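Local coordinates for thiamine-binding periplasmic protein (PDB 2QRY) that binds thiamine, thiamine phosphate and thiamine diphosphate with high affinity in the periplasm and serves the ThiBPQ ABC transporter in thiamine import, at residues Lys22-Ala34 and Asn52-Leu66. Numbering follows the deposited sequence.
Sequences KPVLTVYTYDSFA and NCELKLVALEDGVSL. With TPS (thiamin phosphate), chain E.
Cys53 lays its CB against Pro23, 3.9 Å from CG. Glu54 N bonds to Pro23 O, the first of seven backbone hydrogen bonds that run along the parallel strands 24-29 and 54-59 and just past their ends. On the greasy face, Leu55 CD1 touches both Leu25 CD1 and Val27 CG2, 3.8 and 3.7 Å away. On the other, Lys56 folds back over Val24: a bend at chi3 (-66°) sets CE 3.6 Å from Val24 CG1 and lets NZ reach Glu54 OE1 in a salt bridge whose hydrogen bond is weak. A long aliphatic chain with a charged end suits this partly exposed face.

Leu57, again on the greasy face, runs beside Val27, its CD2 3.6 Å from Val27 CB. Helix 40-48 lies between the strands in sequence, completing the right-handed beta-alpha-beta crossover that opens this periplasmic-binding-protein lobe, with strand 81-86 pairing along the far side of 24-29.

Ala59 is small enough to sit against Asp31, its CB 3.7 Å from Asp31 CA, and it centres an inverse gamma turn. Leu60 N closes the pairing on Thr29 O, while its CD2 makes a CH-pi contact over the centre of the Tyr28 ring, whose hydroxyl bonds to Glu73.

At the strand ends, one face of the Tyr30 ring meets C6 of thiamin phosphate, and its OH bonds to Glu248 and Asn282; an alanine here would probably leave C6 without its aromatic wall and those two residues without their hydroxyl partner. A water lies in hydrogen-bonding reach of both Asp62 OD1 and Asp31 OD1, the latter also bonded to Ser201 OG. Gly63 N, with no side chain in the way, bonds to phosphate O2, placed less surely. Leu66 CD2 packs 4.1 Å from Tyr28 CB.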
loop_
_atom_site.group_PDB
_atom_site.type_symbol
_atom_site.label_atom_id
_atom_site.label_comp_id
_atom_site.label_asym_id
_atom_site.label_seq_id
_atom_site.Cartn_x
_atom_site.Cartn_y
_atom_site.Cartn_z
ATOM N N LYS A 22 -26.635 15.086 -0.074
ATOM C CA LYS A 22 -27.330 14.751 1.203
ATOM C C LYS A 22 -27.156 13.295 1.613
ATOM O O LYS A 22 -26.852 13.005 2.768
ATOM C CB LYS A 22 -28.813 15.095 1.101
ATOM C CG LYS A 22 -29.169 16.409 1.758
ATOM C CD LYS A 22 -28.599 16.450 3.155
ATOM C CE LYS A 22 -28.888 17.765 3.834
ATOM N NZ LYS A 22 -28.310 17.768 5.208
ATOM N N PRO A 23 -27.367 12.349 0.685
ATOM C CA PRO A 23 -27.181 10.953 1.088
ATOM C C PRO A 23 -25.691 10.746 1.377
ATOM O O PRO A 23 -24.841 11.354 0.723
ATOM C CB PRO A 23 -27.657 10.175 -0.134
ATOM C CG PRO A 23 -27.330 11.103 -1.269
ATOM C CD PRO A 23 -27.773 12.441 -0.728
ATOM N N VAL A 24 -25.374 9.900 2.351
ATOM C CA VAL A 24 -23.983 9.652 2.726
ATOM C C VAL A 24 -23.377 8.399 2.094
ATOM O O VAL A 24 -24.047 7.380 1.922
ATOM C CB VAL A 24 -23.843 9.519 4.257
ATOM C CG1 VAL A 24 -22.370 9.431 4.641
ATOM C CG2 VAL A 24 -24.505 10.693 4.947
ATOM N N LEU A 25 -22.099 8.487 1.745
ATOM C CA LEU A 25 -21.381 7.359 1.168
ATOM C C LEU A 25 -20.157 7.174 2.067
ATOM O O LEU A 25 -19.202 7.955 2.021
ATOM C CB LEU A 25 -20.976 7.670 -0.278
ATOM C CG LEU A 25 -20.637 6.532 -1.255
ATOM C CD1 LEU A 25 -19.188 6.137 -1.141
ATOM C CD2 LEU A 25 -21.549 5.353 -1.000
ATOM N N THR A 26 -20.209 6.148 2.907
ATOM C CA THR A 26 -19.137 5.856 3.853
ATOM C C THR A 26 -18.021 5.028 3.237
ATOM O O THR A 26 -18.250 3.919 2.763
ATOM C CB THR A 26 -19.704 5.121 5.085
ATOM O OG1 THR A 26 -20.660 5.968 5.731
ATOM C CG2 THR A 26 -18.598 4.773 6.071
ATOM N N VAL A 27 -16.809 5.571 3.253
ATOM C CA VAL A 27 -15.662 4.879 2.679
ATOM C C VAL A 27 -14.533 4.592 3.679
ATOM O O VAL A 27 -13.814 5.508 4.087
ATOM C CB VAL A 27 -15.064 5.695 1.508
ATOM C CG1 VAL A 27 -13.895 4.933 0.884
ATOM C CG2 VAL A 27 -16.147 5.986 0.463
ATOM N N TYR A 28 -14.380 3.324 4.062
ATOM C CA TYR A 28 -13.312 2.919 4.975
ATOM C C TYR A 28 -11.965 2.996 4.248
ATOM O O TYR A 28 -11.845 2.553 3.108
ATOM C CB TYR A 28 -13.512 1.478 5.450
ATOM C CG TYR A 28 -14.554 1.272 6.525
ATOM C CD1 TYR A 28 -15.298 2.338 7.032
ATOM C CD2 TYR A 28 -14.783 0.003 7.047
ATOM C CE1 TYR A 28 -16.244 2.139 8.036
ATOM C CE2 TYR A 28 -15.719 -0.208 8.046
ATOM C CZ TYR A 28 -16.446 0.860 8.537
ATOM O OH TYR A 28 -17.372 0.645 9.531
ATOM N N THR A 29 -10.952 3.541 4.913
ATOM C CA THR A 29 -9.627 3.638 4.312
ATOM C C THR A 29 -8.560 3.819 5.400
ATOM O O THR A 29 -8.891 3.910 6.581
ATOM C CB THR A 29 -9.558 4.814 3.298
ATOM O OG1 THR A 29 -8.324 4.745 2.575
ATOM C CG2 THR A 29 -9.659 6.162 4.019
ATOM N N TYR A 30 -7.287 3.854 5.005
ATOM C CA TYR A 30 -6.200 4.026 5.963
ATOM C C TYR A 30 -5.903 5.506 6.206
ATOM O O TYR A 30 -6.349 6.363 5.433
ATOM C CB TYR A 30 -4.954 3.262 5.494
ATOM C CG TYR A 30 -4.526 3.510 4.062
ATOM C CD1 TYR A 30 -3.756 4.623 3.722
ATOM C CD2 TYR A 30 -4.839 2.592 3.055
ATOM C CE1 TYR A 30 -3.292 4.811 2.408
ATOM C CE2 TYR A 30 -4.388 2.768 1.741
ATOM C CZ TYR A 30 -3.612 3.875 1.428
ATOM O OH TYR A 30 -3.126 4.023 0.148
ATOM N N ASP A 31 -5.150 5.813 7.266
ATOM C CA ASP A 31 -4.880 7.208 7.617
ATOM C C ASP A 31 -4.118 8.095 6.652
ATOM O O ASP A 31 -4.458 9.270 6.516
ATOM C CB ASP A 31 -4.235 7.327 9.012
ATOM C CG ASP A 31 -2.982 6.492 9.166
ATOM O OD1 ASP A 31 -2.183 6.401 8.211
ATOM O OD2 ASP A 31 -2.789 5.934 10.268
ATOM N N SER A 32 -3.098 7.571 5.983
ATOM C CA SER A 32 -2.345 8.408 5.061
ATOM C C SER A 32 -3.177 8.796 3.831
ATOM O O SER A 32 -2.848 9.754 3.139
ATOM C CB SER A 32 -1.050 7.711 4.635
ATOM O OG SER A 32 -1.317 6.529 3.915
ATOM N N PHE A 33 -4.263 8.073 3.566
ATOM C CA PHE A 33 -5.096 8.406 2.413
ATOM C C PHE A 33 -6.018 9.575 2.753
ATOM O O PHE A 33 -6.076 10.560 2.017
ATOM C CB PHE A 33 -5.944 7.210 1.973
ATOM C CG PHE A 33 -6.653 7.421 0.660
ATOM C CD1 PHE A 33 -6.020 7.130 -0.545
ATOM C CD2 PHE A 33 -7.944 7.930 0.626
ATOM C CE1 PHE A 33 -6.665 7.343 -1.763
ATOM C CE2 PHE A 33 -8.599 8.147 -0.591
ATOM C CZ PHE A 33 -7.959 7.852 -1.787
ATOM N N ALA A 34 -6.728 9.467 3.872
ATOM C CA ALA A 34 -7.657 10.512 4.299
ATOM C C ALA A 34 -6.975 11.706 4.974
ATOM O O ALA A 34 -7.624 12.705 5.287
ATOM C CB ALA A 34 -8.702 9.923 5.237
ATOM N N ASN A 52 -23.854 14.741 -6.291
ATOM C CA ASN A 52 -24.458 15.194 -5.040
ATOM C C ASN A 52 -24.565 14.104 -3.977
ATOM O O ASN A 52 -25.246 13.093 -4.170
ATOM C CB ASN A 52 -25.850 15.768 -5.307
ATOM C CG ASN A 52 -26.777 14.762 -5.961
ATOM O OD1 ASN A 52 -26.572 14.362 -7.112
ATOM N ND2 ASN A 52 -27.803 14.338 -5.228
ATOM N N CYS A 53 -23.896 14.331 -2.852
ATOM C CA CYS A 53 -23.894 13.398 -1.728
ATOM C C CYS A 53 -22.786 13.814 -0.779
ATOM O O CYS A 53 -21.991 14.694 -1.097
ATOM C CB CYS A 53 -23.611 11.970 -2.201
ATOM S SG CYS A 53 -21.869 11.673 -2.575
ATOM N N GLU A 54 -22.731 13.183 0.385
ATOM C CA GLU A 54 -21.684 13.501 1.340
ATOM C C GLU A 54 -20.734 12.321 1.440
ATOM O O GLU A 54 -21.068 11.296 2.037
ATOM C CB GLU A 54 -22.263 13.816 2.721
ATOM C CG GLU A 54 -21.187 14.170 3.740
ATOM C CD GLU A 54 -21.747 14.595 5.086
ATOM O OE1 GLU A 54 -22.544 13.833 5.674
ATOM O OE2 GLU A 54 -21.379 15.693 5.561
ATOM N N LEU A 55 -19.559 12.462 0.833
ATOM C CA LEU A 55 -18.551 11.410 0.867
ATOM C C LEU A 55 -17.889 11.443 2.234
ATOM O O LEU A 55 -17.260 12.436 2.599
ATOM C CB LEU A 55 -17.489 11.635 -0.208
ATOM C CG LEU A 55 -16.442 10.526 -0.303
ATOM C CD1 LEU A 55 -17.088 9.274 -0.879
ATOM C CD2 LEU A 55 -15.290 10.980 -1.177
ATOM N N LYS A 56 -18.025 10.358 2.985
ATOM C CA LYS A 56 -17.445 10.296 4.317
ATOM C C LYS A 56 -16.280 9.312 4.368
ATOM O O LYS A 56 -16.479 8.101 4.474
ATOM C CB LYS A 56 -18.529 9.906 5.324
ATOM C CG LYS A 56 -18.285 10.421 6.722
ATOM C CD LYS A 56 -19.574 10.438 7.534
ATOM C CE LYS A 56 -20.580 11.446 6.971
ATOM N NZ LYS A 56 -21.820 11.535 7.805
ATOM N N LEU A 57 -15.066 9.848 4.275
ATOM C CA LEU A 57 -13.849 9.047 4.304
ATOM C C LEU A 57 -13.401 8.811 5.738
ATOM O O LEU A 57 -13.008 9.738 6.441
ATOM C CB LEU A 57 -12.744 9.753 3.524
ATOM C CG LEU A 57 -12.879 9.639 2.006
ATOM C CD1 LEU A 57 -11.964 10.653 1.315
ATOM C CD2 LEU A 57 -12.545 8.212 1.585
ATOM N N VAL A 58 -13.453 7.559 6.163
ATOM C CA VAL A 58 -13.082 7.204 7.518
ATOM C C VAL A 58 -11.733 6.499 7.594
ATOM O O VAL A 58 -11.600 5.362 7.139
ATOM C CB VAL A 58 -14.149 6.270 8.142
ATOM C CG1 VAL A 58 -13.846 6.040 9.604
ATOM C CG2 VAL A 58 -15.536 6.867 7.967
ATOM N N ALA A 59 -10.735 7.178 8.154
ATOM C CA ALA A 59 -9.413 6.581 8.326
ATOM C C ALA A 59 -9.604 5.633 9.507
ATOM O O ALA A 59 -9.386 6.003 10.662
ATOM C CB ALA A 59 -8.392 7.647 8.661
ATOM N N LEU A 60 -9.997 4.404 9.199
ATOM C CA LEU A 60 -10.305 3.401 10.211
ATOM C C LEU A 60 -9.222 2.408 10.634
ATOM O O LEU A 60 -9.067 2.101 11.818
ATOM C CB LEU A 60 -11.525 2.614 9.738
ATOM C CG LEU A 60 -12.531 2.315 10.837
ATOM C CD1 LEU A 60 -12.928 3.628 11.506
ATOM C CD2 LEU A 60 -13.740 1.606 10.255
ATOM N N GLU A 61 -8.495 1.879 9.663
ATOM C CA GLU A 61 -7.467 0.898 9.957
ATOM C C GLU A 61 -6.394 0.976 8.893
ATOM O O GLU A 61 -6.525 1.697 7.900
ATOM C CB GLU A 61 -8.053 -0.521 9.911
ATOM C CG GLU A 61 -9.180 -0.828 10.882
ATOM C CD GLU A 61 -8.680 -1.194 12.264
ATOM O OE1 GLU A 61 -7.466 -1.443 12.422
ATOM O OE2 GLU A 61 -9.509 -1.248 13.195
ATOM N N ASP A 62 -5.337 0.212 9.114
ATOM C CA ASP A 62 -4.262 0.115 8.161
ATOM C C ASP A 62 -4.736 -0.916 7.126
ATOM O O ASP A 62 -5.702 -1.645 7.365
ATOM C CB ASP A 62 -2.986 -0.328 8.873
ATOM C CG ASP A 62 -2.347 0.804 9.654
ATOM O OD1 ASP A 62 -2.055 1.846 9.028
ATOM O OD2 ASP A 62 -2.144 0.667 10.882
ATOM N N GLY A 63 -4.066 -0.953 5.979
ATOM C CA GLY A 63 -4.422 -1.858 4.902
ATOM C C GLY A 63 -4.955 -3.243 5.223
ATOM O O GLY A 63 -6.109 -3.549 4.926
ATOM N N VAL A 64 -4.123 -4.100 5.803
ATOM C CA VAL A 64 -4.569 -5.451 6.111
ATOM C C VAL A 64 -5.678 -5.450 7.156
ATOM O O VAL A 64 -6.629 -6.229 7.061
ATOM C CB VAL A 64 -3.402 -6.331 6.603
ATOM C CG1 VAL A 64 -3.902 -7.757 6.884
ATOM C CG2 VAL A 64 -2.291 -6.342 5.562
ATOM N N SER A 65 -5.565 -4.568 8.145
ATOM C CA SER A 65 -6.578 -4.486 9.194
ATOM C C SER A 65 -7.954 -4.089 8.668
ATOM O O SER A 65 -8.976 -4.470 9.249
ATOM C CB SER A 65 -6.144 -3.515 10.295
ATOM O OG SER A 65 -5.139 -4.102 11.097
ATOM N N LEU A 66 -7.989 -3.326 7.578
ATOM C CA LEU A 66 -9.268 -2.928 7.009
ATOM C C LEU A 66 -10.100 -4.191 6.762
ATOM O O LEU A 66 -11.267 -4.268 7.152
ATOM C CB LEU A 66 -9.063 -2.159 5.696
ATOM C CG LEU A 66 -8.665 -0.676 5.791
ATOM C CD1 LEU A 66 -8.387 -0.137 4.399
ATOM C CD2 LEU A 66 -9.776 0.139 6.455
HETATM C CM2 TPS E . 6.081 9.912 1.496
HETATM N N3 TPS E . 1.723 5.010 1.064
HETATM C C2 TPS E . 2.166 5.236 2.284
HETATM S S1 TPS E . 1.400 4.026 3.244
HETATM C C5 TPS E . 0.491 3.233 1.949
HETATM C C4 TPS E . 0.852 3.983 0.851
HETATM C CM4 TPS E . 0.297 3.655 -0.531
HETATM C C6 TPS E . -0.397 2.046 2.154
HETATM C C7 TPS E . -0.338 1.900 3.674
HETATM O O7 TPS E . -1.067 0.790 4.184
HETATM N N1A TPS E . 5.459 7.738 0.526
HETATM C C2A TPS E . 5.054 8.879 1.091
HETATM N N3A TPS E . 3.762 9.118 1.304
HETATM C C4A TPS E . 2.814 8.221 0.960
HETATM N N4A TPS E . 1.479 8.495 1.198
HETATM C C5A TPS E . 3.209 6.986 0.353
HETATM C C6A TPS E . 4.586 6.790 0.152
HETATM C C7A TPS E . 2.201 5.892 -0.074
HETATM P P1 TPS E . -0.883 0.823 5.789
HETATM O O1 TPS E . 0.632 0.837 6.136
HETATM O O2 TPS E . -1.628 -0.390 6.480
HETATM O O3 TPS E . -1.507 2.132 6.319
HETATM O O HOH W 1 -0.318 4.281 9.114
#